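Local coordinates for protein Abbfa_003403 (Acinetobacter baumannii, PDB 4ZXH) that probably builds and releases a peptide product as a four-domain nonribosomal peptide synthetase with condensation, adenylation, carrier and thioesterase domains, at residues A[1081-1086]-A[1304-1309]; A[1142-1147]-A[1160-1165]; A[1166-1171]-A[1253-1258]; A[1261-1266]-A[1289-1294]. All coordinates share one frame; numbering follows the deposited sequence.

Interaction 1: residues A[1081-1086]-A[1304-1309]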
# COMPACT_ATOMS: atom_id res chain seq x y z
N MET A 1081 36.29 3.07 -6.27
CA MET A 1081 35.39 2.45 -5.31
C MET A 1081 35.86 1.04 -4.95
O MET A 1081 36.08 0.74 -3.79
CB MET A 1081 33.96 2.41 -5.81
CG MET A 1081 33.42 3.75 -6.20
SD MET A 1081 31.67 3.67 -6.69
CE MET A 1081 30.95 3.76 -5.04
N GLU A 1082 36.03 0.18 -5.94
CA GLU A 1082 36.38 -1.20 -5.63
C GLU A 1082 37.73 -1.24 -4.91
O GLU A 1082 37.89 -1.97 -3.93
CB GLU A 1082 36.37 -2.08 -6.88
CG GLU A 1082 36.67 -3.54 -6.64
CD GLU A 1082 35.63 -4.28 -5.73
OE1 GLU A 1082 34.41 -4.01 -5.79
OE2 GLU A 1082 36.05 -5.14 -4.94
N LEU A 1083 38.69 -0.43 -5.37
CA LEU A 1083 39.99 -0.34 -4.70
C LEU A 1083 39.86 0.03 -3.22
O LEU A 1083 40.55 -0.54 -2.37
CB LEU A 1083 40.89 0.69 -5.39
CG LEU A 1083 42.20 1.04 -4.67
CD1 LEU A 1083 43.23 -0.09 -4.77
CD2 LEU A 1083 42.75 2.35 -5.19
N SER A 1084 38.96 0.96 -2.92
CA SER A 1084 38.78 1.45 -1.57
C SER A 1084 38.26 0.34 -0.64
O SER A 1084 38.53 0.36 0.56
CB SER A 1084 37.83 2.64 -1.55
OG SER A 1084 36.49 2.21 -1.36
N ARG A 1085 37.55 -0.64 -1.20
CA ARG A 1085 36.95 -1.69 -0.38
C ARG A 1085 38.01 -2.62 0.19
O ARG A 1085 37.77 -3.31 1.15
CB ARG A 1085 35.90 -2.48 -1.18
CG ARG A 1085 34.77 -1.59 -1.72
CD ARG A 1085 33.65 -2.33 -2.40
NE ARG A 1085 32.60 -1.40 -2.83
CZ ARG A 1085 32.34 -1.05 -4.10
NH1 ARG A 1085 33.06 -1.54 -5.10
NH2 ARG A 1085 31.37 -0.19 -4.38
N HIS A 1086 39.21 -2.61 -0.39
CA HIS A 1086 40.25 -3.52 0.07
C HIS A 1086 41.44 -2.82 0.69
O HIS A 1086 42.36 -3.49 1.15
CB HIS A 1086 40.73 -4.38 -1.10
CG HIS A 1086 39.61 -5.02 -1.85
ND1 HIS A 1086 38.91 -6.10 -1.37
CD2 HIS A 1086 39.03 -4.68 -3.03
CE1 HIS A 1086 37.96 -6.42 -2.23
NE2 HIS A 1086 38.01 -5.58 -3.24
N GLU A 1304 38.70 -8.74 -8.97
CA GLU A 1304 39.63 -9.88 -8.95
C GLU A 1304 41.09 -9.41 -8.83
O GLU A 1304 41.86 -9.94 -8.04
CB GLU A 1304 39.44 -10.73 -10.20
CG GLU A 1304 40.47 -11.85 -10.36
CD GLU A 1304 40.14 -12.85 -11.48
OE1 GLU A 1304 39.20 -12.59 -12.28
OE2 GLU A 1304 40.82 -13.91 -11.56
N ASN A 1305 41.46 -8.37 -9.58
CA ASN A 1305 42.86 -7.97 -9.61
C ASN A 1305 43.21 -6.84 -8.67
O ASN A 1305 44.38 -6.63 -8.35
CB ASN A 1305 43.27 -7.58 -11.03
CG ASN A 1305 42.89 -8.62 -12.06
OD1 ASN A 1305 43.38 -9.76 -12.05
ND2 ASN A 1305 42.01 -8.23 -12.97
N VAL A 1306 42.22 -6.10 -8.22
CA VAL A 1306 42.55 -4.87 -7.51
C VAL A 1306 42.88 -5.14 -6.04
O VAL A 1306 43.50 -4.32 -5.37
CB VAL A 1306 41.42 -3.83 -7.64
CG1 VAL A 1306 40.30 -4.09 -6.64
CG2 VAL A 1306 41.99 -2.43 -7.49
N VAL A 1307 42.50 -6.30 -5.52
CA VAL A 1307 42.89 -6.65 -4.16
C VAL A 1307 44.40 -6.66 -4.00
O VAL A 1307 44.92 -6.12 -3.03
CB VAL A 1307 42.33 -8.02 -3.72
CG1 VAL A 1307 42.66 -8.25 -2.24
CG2 VAL A 1307 40.83 -8.10 -3.98
N ALA A 1308 45.10 -7.29 -4.94
CA ALA A 1308 46.55 -7.36 -4.89
C ALA A 1308 47.16 -5.96 -5.01
O ALA A 1308 48.24 -5.69 -4.48
CB ALA A 1308 47.08 -8.28 -5.97
N VAL A 1309 46.44 -5.07 -5.66
CA VAL A 1309 46.89 -3.68 -5.77
C VAL A 1309 46.82 -2.98 -4.41
O VAL A 1309 47.78 -2.34 -3.99
CB VAL A 1309 46.04 -2.90 -6.78
CG1 VAL A 1309 46.43 -1.44 -6.77
CG2 VAL A 1309 46.20 -3.51 -8.16

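Interaction 2: residues A[1142-1147]-A[1160-1165]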
# COMPACT_ATOMS: atom_id res chain seq x y z
N ILE A 1142 48.23 13.60 -13.16
CA ILE A 1142 47.79 14.72 -12.33
C ILE A 1142 48.55 14.75 -11.02
O ILE A 1142 49.10 15.80 -10.64
CB ILE A 1142 46.29 14.63 -12.03
CG1 ILE A 1142 45.50 14.79 -13.33
CG2 ILE A 1142 45.89 15.68 -11.02
CD1 ILE A 1142 44.02 14.69 -13.16
N ALA A 1143 48.62 13.59 -10.34
CA ALA A 1143 49.37 13.45 -9.08
C ALA A 1143 50.81 13.93 -9.20
O ALA A 1143 51.33 14.56 -8.28
CB ALA A 1143 49.36 12.02 -8.62
N TYR A 1144 51.43 13.61 -10.33
CA TYR A 1144 52.80 14.01 -10.58
C TYR A 1144 52.89 15.52 -10.59
O TYR A 1144 53.74 16.10 -9.90
CB TYR A 1144 53.30 13.42 -11.90
CG TYR A 1144 54.79 13.55 -12.16
CD1 TYR A 1144 55.71 12.81 -11.44
CD2 TYR A 1144 55.26 14.37 -13.18
CE1 TYR A 1144 57.07 12.90 -11.70
CE2 TYR A 1144 56.61 14.47 -13.45
CZ TYR A 1144 57.52 13.74 -12.71
OH TYR A 1144 58.87 13.84 -12.98
N GLU A 1145 52.00 16.17 -11.34
CA GLU A 1145 52.04 17.63 -11.46
C GLU A 1145 51.65 18.31 -10.14
O GLU A 1145 52.17 19.37 -9.79
CB GLU A 1145 51.14 18.12 -12.60
CG GLU A 1145 50.98 19.64 -12.67
CD GLU A 1145 52.30 20.37 -12.94
OE1 GLU A 1145 53.26 19.75 -13.46
OE2 GLU A 1145 52.38 21.59 -12.64
N ILE A 1146 50.73 17.70 -9.39
CA ILE A 1146 50.39 18.23 -8.08
C ILE A 1146 51.59 18.14 -7.16
O ILE A 1146 51.88 19.09 -6.42
CB ILE A 1146 49.20 17.51 -7.48
CG1 ILE A 1146 47.93 18.00 -8.16
CG2 ILE A 1146 49.09 17.80 -6.02
CD1 ILE A 1146 46.69 17.39 -7.62
N SER A 1147 52.33 17.02 -7.22
CA SER A 1147 53.56 16.90 -6.45
C SER A 1147 54.56 17.98 -6.82
O SER A 1147 55.16 18.60 -5.95
CB SER A 1147 54.22 15.55 -6.66
OG SER A 1147 53.31 14.51 -6.40
N ILE A 1160 53.87 8.81 -4.21
CA ILE A 1160 52.86 8.81 -5.25
C ILE A 1160 52.49 7.38 -5.65
O ILE A 1160 53.37 6.57 -5.95
CB ILE A 1160 53.35 9.53 -6.50
CG1 ILE A 1160 53.78 10.95 -6.16
CG2 ILE A 1160 52.25 9.58 -7.53
CD1 ILE A 1160 54.30 11.70 -7.37
N VAL A 1161 51.20 7.07 -5.65
CA VAL A 1161 50.79 5.78 -6.17
C VAL A 1161 50.28 5.91 -7.60
O VAL A 1161 49.30 6.59 -7.86
CB VAL A 1161 49.72 5.14 -5.32
CG1 VAL A 1161 49.27 3.85 -5.97
CG2 VAL A 1161 50.25 4.87 -3.94
N MET A 1162 50.95 5.25 -8.54
CA MET A 1162 50.50 5.33 -9.92
C MET A 1162 50.16 3.96 -10.42
O MET A 1162 51.02 3.08 -10.49
CB MET A 1162 51.57 5.94 -10.82
CG MET A 1162 51.80 7.42 -10.62
SD MET A 1162 53.17 7.90 -11.65
CE MET A 1162 53.78 9.36 -10.80
N ILE A 1163 48.90 3.78 -10.79
CA ILE A 1163 48.46 2.48 -11.27
C ILE A 1163 48.38 2.50 -12.80
O ILE A 1163 47.52 3.17 -13.38
CB ILE A 1163 47.13 2.08 -10.64
CG1 ILE A 1163 47.23 2.26 -9.11
CG2 ILE A 1163 46.82 0.64 -10.96
CD1 ILE A 1163 45.93 2.11 -8.39
N ASP A 1164 49.30 1.77 -13.43
CA ASP A 1164 49.45 1.70 -14.88
C ASP A 1164 49.33 3.06 -15.59
O ASP A 1164 48.66 3.20 -16.61
CB ASP A 1164 48.44 0.71 -15.46
CG ASP A 1164 48.94 0.05 -16.73
OD1 ASP A 1164 50.06 -0.53 -16.72
OD2 ASP A 1164 48.24 0.15 -17.76
N THR A 1165 49.99 4.06 -15.03
CA THR A 1165 50.01 5.40 -15.58
C THR A 1165 51.04 5.54 -16.68
O THR A 1165 52.24 5.38 -16.43
CB THR A 1165 50.35 6.43 -14.49
OG1 THR A 1165 49.37 6.33 -13.46
CG2 THR A 1165 50.38 7.84 -15.02

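Interaction 3: residues A[1166-1171]-A[1253-1258]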
# COMPACT_ATOMS: atom_id res chain seq x y z
N ARG A 1166 50.60 5.83 -17.90
CA ARG A 1166 51.57 6.10 -18.97
C ARG A 1166 52.25 7.43 -18.71
O ARG A 1166 51.62 8.41 -18.35
CB ARG A 1166 50.85 6.01 -20.30
CG ARG A 1166 50.21 4.64 -20.30
CD ARG A 1166 49.06 4.44 -21.21
NE ARG A 1166 48.68 3.04 -21.12
CZ ARG A 1166 47.54 2.56 -21.60
NH1 ARG A 1166 46.69 3.37 -22.19
NH2 ARG A 1166 47.28 1.26 -21.49
N ALA A 1167 53.57 7.42 -18.76
CA ALA A 1167 54.34 8.60 -18.40
C ALA A 1167 54.01 9.69 -19.40
O ALA A 1167 53.79 9.41 -20.58
CB ALA A 1167 55.85 8.29 -18.40
N PRO A 1168 53.95 10.95 -18.92
CA PRO A 1168 53.66 12.12 -19.76
C PRO A 1168 54.85 12.48 -20.66
O PRO A 1168 55.56 13.46 -20.41
CB PRO A 1168 53.37 13.22 -18.74
CG PRO A 1168 54.15 12.83 -17.55
CD PRO A 1168 54.14 11.33 -17.50
N ILE A 1169 55.07 11.69 -21.69
CA ILE A 1169 56.13 11.95 -22.65
C ILE A 1169 55.52 11.81 -24.05
O ILE A 1169 54.51 11.13 -24.22
CB ILE A 1169 57.34 11.00 -22.44
CG1 ILE A 1169 56.95 9.53 -22.74
CG2 ILE A 1169 57.91 11.15 -21.02
CD1 ILE A 1169 58.14 8.58 -22.79
N PRO A 1170 56.10 12.48 -25.05
CA PRO A 1170 55.58 12.48 -26.43
C PRO A 1170 55.23 11.12 -27.05
O PRO A 1170 54.16 11.02 -27.65
CB PRO A 1170 56.72 13.15 -27.20
CG PRO A 1170 57.25 14.15 -26.25
CD PRO A 1170 57.18 13.48 -24.88
N GLU A 1171 56.09 10.10 -26.93
CA GLU A 1171 55.80 8.74 -27.42
C GLU A 1171 54.41 8.22 -27.02
O GLU A 1171 53.81 7.41 -27.72
CB GLU A 1171 56.82 7.73 -26.89
CG GLU A 1171 58.27 7.90 -27.27
CD GLU A 1171 59.05 8.80 -26.31
OE1 GLU A 1171 58.51 9.82 -25.81
OE2 GLU A 1171 60.23 8.46 -26.04
N TYR A 1253 51.01 18.18 -21.98
CA TYR A 1253 51.75 18.08 -20.73
C TYR A 1253 53.07 17.31 -20.88
O TYR A 1253 53.06 16.09 -21.04
CB TYR A 1253 50.87 17.40 -19.66
CG TYR A 1253 51.54 17.34 -18.31
CD1 TYR A 1253 52.02 18.49 -17.71
CD2 TYR A 1253 51.70 16.14 -17.63
CE1 TYR A 1253 52.64 18.47 -16.48
CE2 TYR A 1253 52.32 16.10 -16.38
CZ TYR A 1253 52.79 17.28 -15.81
OH TYR A 1253 53.42 17.30 -14.59
N PHE A 1254 54.20 18.02 -20.83
CA PHE A 1254 55.50 17.35 -20.97
C PHE A 1254 56.54 17.88 -19.99
O PHE A 1254 57.41 18.68 -20.35
CB PHE A 1254 55.98 17.47 -22.42
CG PHE A 1254 54.96 16.99 -23.39
CD1 PHE A 1254 54.70 15.63 -23.53
CD2 PHE A 1254 54.18 17.90 -24.09
CE1 PHE A 1254 53.72 15.18 -24.40
CE2 PHE A 1254 53.19 17.46 -24.96
CZ PHE A 1254 52.96 16.10 -25.11
N PRO A 1255 56.46 17.42 -18.72
CA PRO A 1255 57.28 17.93 -17.62
C PRO A 1255 58.71 17.45 -17.70
O PRO A 1255 58.94 16.30 -18.08
CB PRO A 1255 56.59 17.37 -16.38
CG PRO A 1255 55.97 16.10 -16.85
CD PRO A 1255 55.55 16.34 -18.28
N GLU A 1256 59.66 18.32 -17.38
CA GLU A 1256 61.06 17.93 -17.28
C GLU A 1256 61.23 16.93 -16.14
O GLU A 1256 60.40 16.87 -15.23
CB GLU A 1256 61.96 19.17 -17.07
CG GLU A 1256 62.03 20.13 -18.28
CD GLU A 1256 60.89 21.15 -18.33
OE1 GLU A 1256 60.01 21.10 -17.44
OE2 GLU A 1256 60.87 21.99 -19.26
N PRO A 1257 62.28 16.10 -16.20
CA PRO A 1257 62.46 15.06 -15.18
C PRO A 1257 62.56 15.61 -13.76
O PRO A 1257 63.17 16.65 -13.55
CB PRO A 1257 63.77 14.39 -15.60
CG PRO A 1257 63.81 14.58 -17.10
CD PRO A 1257 63.24 15.96 -17.31
N GLU A 1258 61.94 14.92 -12.82
CA GLU A 1258 61.98 15.30 -11.40
C GLU A 1258 61.70 14.08 -10.53
O GLU A 1258 60.77 13.32 -10.79
CB GLU A 1258 60.96 16.41 -11.11
CG GLU A 1258 61.07 16.95 -9.68
CD GLU A 1258 60.37 18.28 -9.51
OE1 GLU A 1258 59.80 18.78 -10.50
OE2 GLU A 1258 60.41 18.84 -8.38

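Interaction 4: residues A[1261-1266]-A[1289-1294]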
# COMPACT_ATOMS: atom_id res chain seq x y z
N PRO A 1261 59.24 10.16 -4.63
CA PRO A 1261 59.10 8.75 -4.25
C PRO A 1261 57.82 8.16 -4.86
O PRO A 1261 56.72 8.58 -4.52
CB PRO A 1261 59.04 8.81 -2.72
CG PRO A 1261 58.48 10.16 -2.43
CD PRO A 1261 58.92 11.08 -3.53
N ILE A 1262 57.98 7.21 -5.77
CA ILE A 1262 56.86 6.72 -6.58
C ILE A 1262 56.70 5.22 -6.50
O ILE A 1262 57.68 4.47 -6.57
CB ILE A 1262 57.04 7.11 -8.06
CG1 ILE A 1262 56.93 8.62 -8.24
CG2 ILE A 1262 56.02 6.42 -8.94
CD1 ILE A 1262 57.25 9.05 -9.64
N LEU A 1263 55.46 4.78 -6.35
CA LEU A 1263 55.12 3.37 -6.53
C LEU A 1263 54.35 3.24 -7.84
O LEU A 1263 53.24 3.77 -7.97
CB LEU A 1263 54.29 2.83 -5.36
CG LEU A 1263 53.67 1.44 -5.53
CD1 LEU A 1263 54.76 0.41 -5.64
CD2 LEU A 1263 52.74 1.12 -4.36
N LEU A 1264 54.94 2.55 -8.82
CA LEU A 1264 54.26 2.31 -10.09
C LEU A 1264 53.78 0.87 -10.20
O LEU A 1264 54.59 -0.06 -10.27
CB LEU A 1264 55.17 2.65 -11.26
CG LEU A 1264 54.62 2.28 -12.65
CD1 LEU A 1264 53.38 3.04 -12.97
CD2 LEU A 1264 55.68 2.51 -13.70
N VAL A 1265 52.46 0.68 -10.21
CA VAL A 1265 51.87 -0.64 -10.34
C VAL A 1265 51.53 -0.89 -11.81
O VAL A 1265 50.68 -0.21 -12.38
CB VAL A 1265 50.58 -0.78 -9.46
CG1 VAL A 1265 49.95 -2.14 -9.66
CG2 VAL A 1265 50.91 -0.57 -7.98
N LYS A 1266 52.21 -1.84 -12.43
CA LYS A 1266 52.00 -2.08 -13.85
C LYS A 1266 51.09 -3.27 -14.09
O LYS A 1266 51.26 -4.35 -13.51
CB LYS A 1266 53.33 -2.29 -14.56
CG LYS A 1266 53.18 -2.70 -16.01
CD LYS A 1266 54.49 -2.60 -16.76
CE LYS A 1266 54.35 -3.18 -18.15
NZ LYS A 1266 55.70 -3.58 -18.68
N THR A 1289 59.77 2.71 -7.54
CA THR A 1289 59.58 1.29 -7.29
C THR A 1289 58.49 0.72 -8.19
O THR A 1289 57.38 1.26 -8.23
CB THR A 1289 59.22 1.04 -5.81
OG1 THR A 1289 60.22 1.65 -4.97
CG2 THR A 1289 59.11 -0.44 -5.50
N GLN A 1290 58.79 -0.35 -8.93
CA GLN A 1290 57.79 -0.95 -9.83
C GLN A 1290 57.33 -2.37 -9.43
O GLN A 1290 58.14 -3.20 -9.01
CB GLN A 1290 58.32 -0.96 -11.25
CG GLN A 1290 57.28 -1.38 -12.27
CD GLN A 1290 57.82 -1.46 -13.67
OE1 GLN A 1290 58.70 -0.69 -14.06
NE2 GLN A 1290 57.29 -2.40 -14.46
N VAL A 1291 56.04 -2.64 -9.57
CA VAL A 1291 55.46 -3.93 -9.17
C VAL A 1291 54.52 -4.38 -10.27
O VAL A 1291 53.58 -3.66 -10.62
CB VAL A 1291 54.69 -3.83 -7.81
CG1 VAL A 1291 53.95 -5.11 -7.50
CG2 VAL A 1291 55.62 -3.50 -6.66
N ASP A 1292 54.77 -5.55 -10.84
CA ASP A 1292 53.96 -6.05 -11.95
C ASP A 1292 52.86 -7.00 -11.44
O ASP A 1292 53.14 -8.05 -10.87
CB ASP A 1292 54.85 -6.76 -12.99
CG ASP A 1292 55.86 -5.81 -13.65
OD1 ASP A 1292 55.73 -4.57 -13.50
OD2 ASP A 1292 56.80 -6.30 -14.33
N LEU A 1293 51.61 -6.62 -11.68
CA LEU A 1293 50.45 -7.32 -11.14
C LEU A 1293 49.50 -7.78 -12.24
O LEU A 1293 49.36 -7.10 -13.24
CB LEU A 1293 49.70 -6.39 -10.17
CG LEU A 1293 50.42 -6.06 -8.88
CD1 LEU A 1293 49.46 -5.38 -7.93
CD2 LEU A 1293 50.92 -7.34 -8.27
N PRO A 1294 48.83 -8.92 -12.05
CA PRO A 1294 47.82 -9.41 -13.00
C PRO A 1294 46.79 -8.36 -13.41
O PRO A 1294 46.39 -7.54 -12.59
CB PRO A 1294 47.14 -10.54 -12.24
CG PRO A 1294 48.22 -11.06 -11.35
CD PRO A 1294 49.00 -9.84 -10.92

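Interaction 1: residues A[1081-1086]-A[1304-1309]
This is a helix-to-helix packing contact in the thioesterase domain, an alpha/beta-hydrolase fold, where the short helix 1081-1086 lies across helix 1303-1316. The segment axes approach to 8.6 Å and cross at -51°, leaving room for one layer of side chains. Val1306 is the centre of that layer. Its CG1 occupies the crowded position between backbone N and carbonyl carbon and meets both Glu1082 CG (3.7 Å) and His1086 CD2. CG2, the other branch, turns to Leu1083, whose CD1 is 3.8 Å from it; the same Leu1083 CD1 reaches Val1309 CG1 at 4.0 Å. On the outer flank Val1307 holds CG2 anti to its carbonyl carbon and sets that methyl almost squarely over the His1086 imidazole, a CH-pi contact 3.7 Å from the ring centroid and 6° off the ring normal. Arg1085 CB lies over the opposite face, toward its rim. The ring's tilt is fixed at its edge as well: NE2 of His1086 donates to OE2 of Glu1082 at 2.6 Å. Glu1082, bent at chi2, gives its second oxygen to a salt bridge, OE1 to Arg1085 NH1 at 2.9 Å, and OE1 also pairs with Arg994. With two cations close by, the carboxylate is probably kept charged, and it may in turn favour a protonated imidazole. Glu987, on helix 977-990, takes the far end of Arg1085, and that helix also covers Met1081. From helix 1303-1316, Val1309 carries the packing on to Ile1163, Val1265 and Leu1293 of the central sheet.

Interaction 2: residues A[1142-1147]-A[1160-1165]
Ile1160 fills the close-packed end of this helix-on-strand contact. Its CG1 stands anti to the carbonyl carbon, which leaves CG2 to meet CB of Ala1143 at 3.9 Å while CD1 reaches up to Ser1147, 3.9 Å from that residue's CB. Ala1143 and Ser1147 are one helical turn apart, so the isoleucine touches the helix at two successive positions. The serine hydroxyl is turned back onto the helix: OG donates to Ala1143 O at 2.7 Å from above the carbonyl plane, and Ser1147 N bonds to the same oxygen at 2.9 Å. A buried polar group is thereby satisfied without a partner on the strand. The arrangement belongs to the beta-alpha-beta unit formed by strand 1131-1136, helix 1138-1152 and strand 1157-1163 of the alpha/beta-hydrolase sheet, with helix and strand segments running nearly antiparallel at 160°. Toward Met1162 the packing loosens. Tyr1144, with CG anti to its backbone N, turns the CD1 corner of its ring to the strand, 4.0 Å from Met1162 CE and 4.4 Å from Ile1160 CD1, and the ring receives both obliquely. Trp1280 meets this ring edge-to-face, and the phenol OH bonds to Glu1258 O. Past the strand end the chain diverges from the helix to Asp1164, whose OD2 bonds to His1297 ND1, consistent with the acid of a Cys-His-Asp triad with Cys1137.

Interaction 3: residues A[1166-1171]-A[1253-1258]
Pro1168 makes the first shell of this loop-to-loop contact. Its CB touches Tyr1253 CD2 at 3.5 Å, approaching the ring obliquely, while its CG meets CG of Pro1255 at 3.8 Å with the two pyrrolidine rings crossing at about a right angle. Its carbonyl O lies beside Pro1255 CD, 3.6 Å away. Phe1254 makes a second patch further along: Pro1170 CD comes obliquely against ring atom CD1 at 3.5 Å, and the carbonyl carbon of Ile1169 sits near the ring plane at the edge, 3.8 Å from CE1. Tyr1253 and Phe1254 leave the extended backbone in different directions, and their first torsions, with CG of Tyr1253 anti to the backbone N (chi1 -176°) and CG of Phe1254 anti to the carbonyl carbon (chi1 -53°), complete the divergence, so each ring meets a different proline. Behind this layer, Pro1255 CD rests over the centre of one Tyr1253 face, 3.7 Å above it, so tyrosine and proline present themselves to Pro1168 as one packed unit. Pro1168 is itself the centre of an inverse gamma turn, closed by Ile1169 N to Ala1167 O at 2.8 Å, which bends the chain between the two patches. Further out, Tyr1253 OH bonds to Glu1145 on helix 1138-1152, and Trp1280 packs on Pro1168. The contact thus ties the loop following strand 1157-1163 to the one leading into strand 1262-1267. Three of its six touching residues are prolines, whose nitrogens carry no hydrogen to donate; the loops therefore meet through stiff apolar rings, with shape rather than polar pairing setting their fit.

Interaction 4: residues A[1261-1266]-A[1289-1294]
Lys1266 and Gln1290 both place CG anti to the backbone N (chi1 174° and -172°) and run extended beyond it, so the two chains lie side by side and point the same way, off one face of a parallel strand pair. The pair closes one edge of the mixed sheet of the alpha/beta-hydrolase fold, strand 1288-1293 being outermost. Five backbone bonds join the strands in the staggered parallel pattern. Leu1264 is gripped at both ends, its N donating to Thr1289 O at 2.8 Å and its O accepting from Val1291 N at 3.0 Å. Lys1266 is held likewise: N to Val1291 O, and O from Leu1293 N at 2.9 Å. On the face of Leu1263 and Val1265 the packing is apolar, with Val1265 CG1 3.7 Å from Leu1293 CD1, beneath helix 1303-1316. On the other face, the lysine methylenes line the polar pair beside them, Lys1266 CD lying 3.6 Å from Gln1290 NE2. The ammonium reaches past Asp1292, NZ staying 5.2 Å from OD2, and bonds to Glu1276 O. Gln1290 NE2 shares that carbonyl and also donates to Asp1292 OD1 at 2.8 Å, meeting the syn lone pair of that oxygen nearly in the amide plane.

In the fold
All four contacts lie in the thioesterase domain. Interactions 2 and 4 share its central sheet: strands 1157-1163 and 1262-1267 are neighbours there, joined by Met1162 N to Leu1263 O. Interaction 2 is fully buried and almost wholly apolar, whereas interaction 4, at the sheet edge, depends on backbone bonds and mixes polar with apolar faces. Interaction 1 is a partly buried helix layer, joined through helix 1303-1316 to the sheet of interactions 2 and 4, its ion pairs lying outside the apolar centre. Interaction 3, with two exposed residues, joins surface loops through prolines; the Tyr1253 hydroxyl and the Glu1258 carbonyl bond to Glu1145 and Tyr1144 of interaction 2.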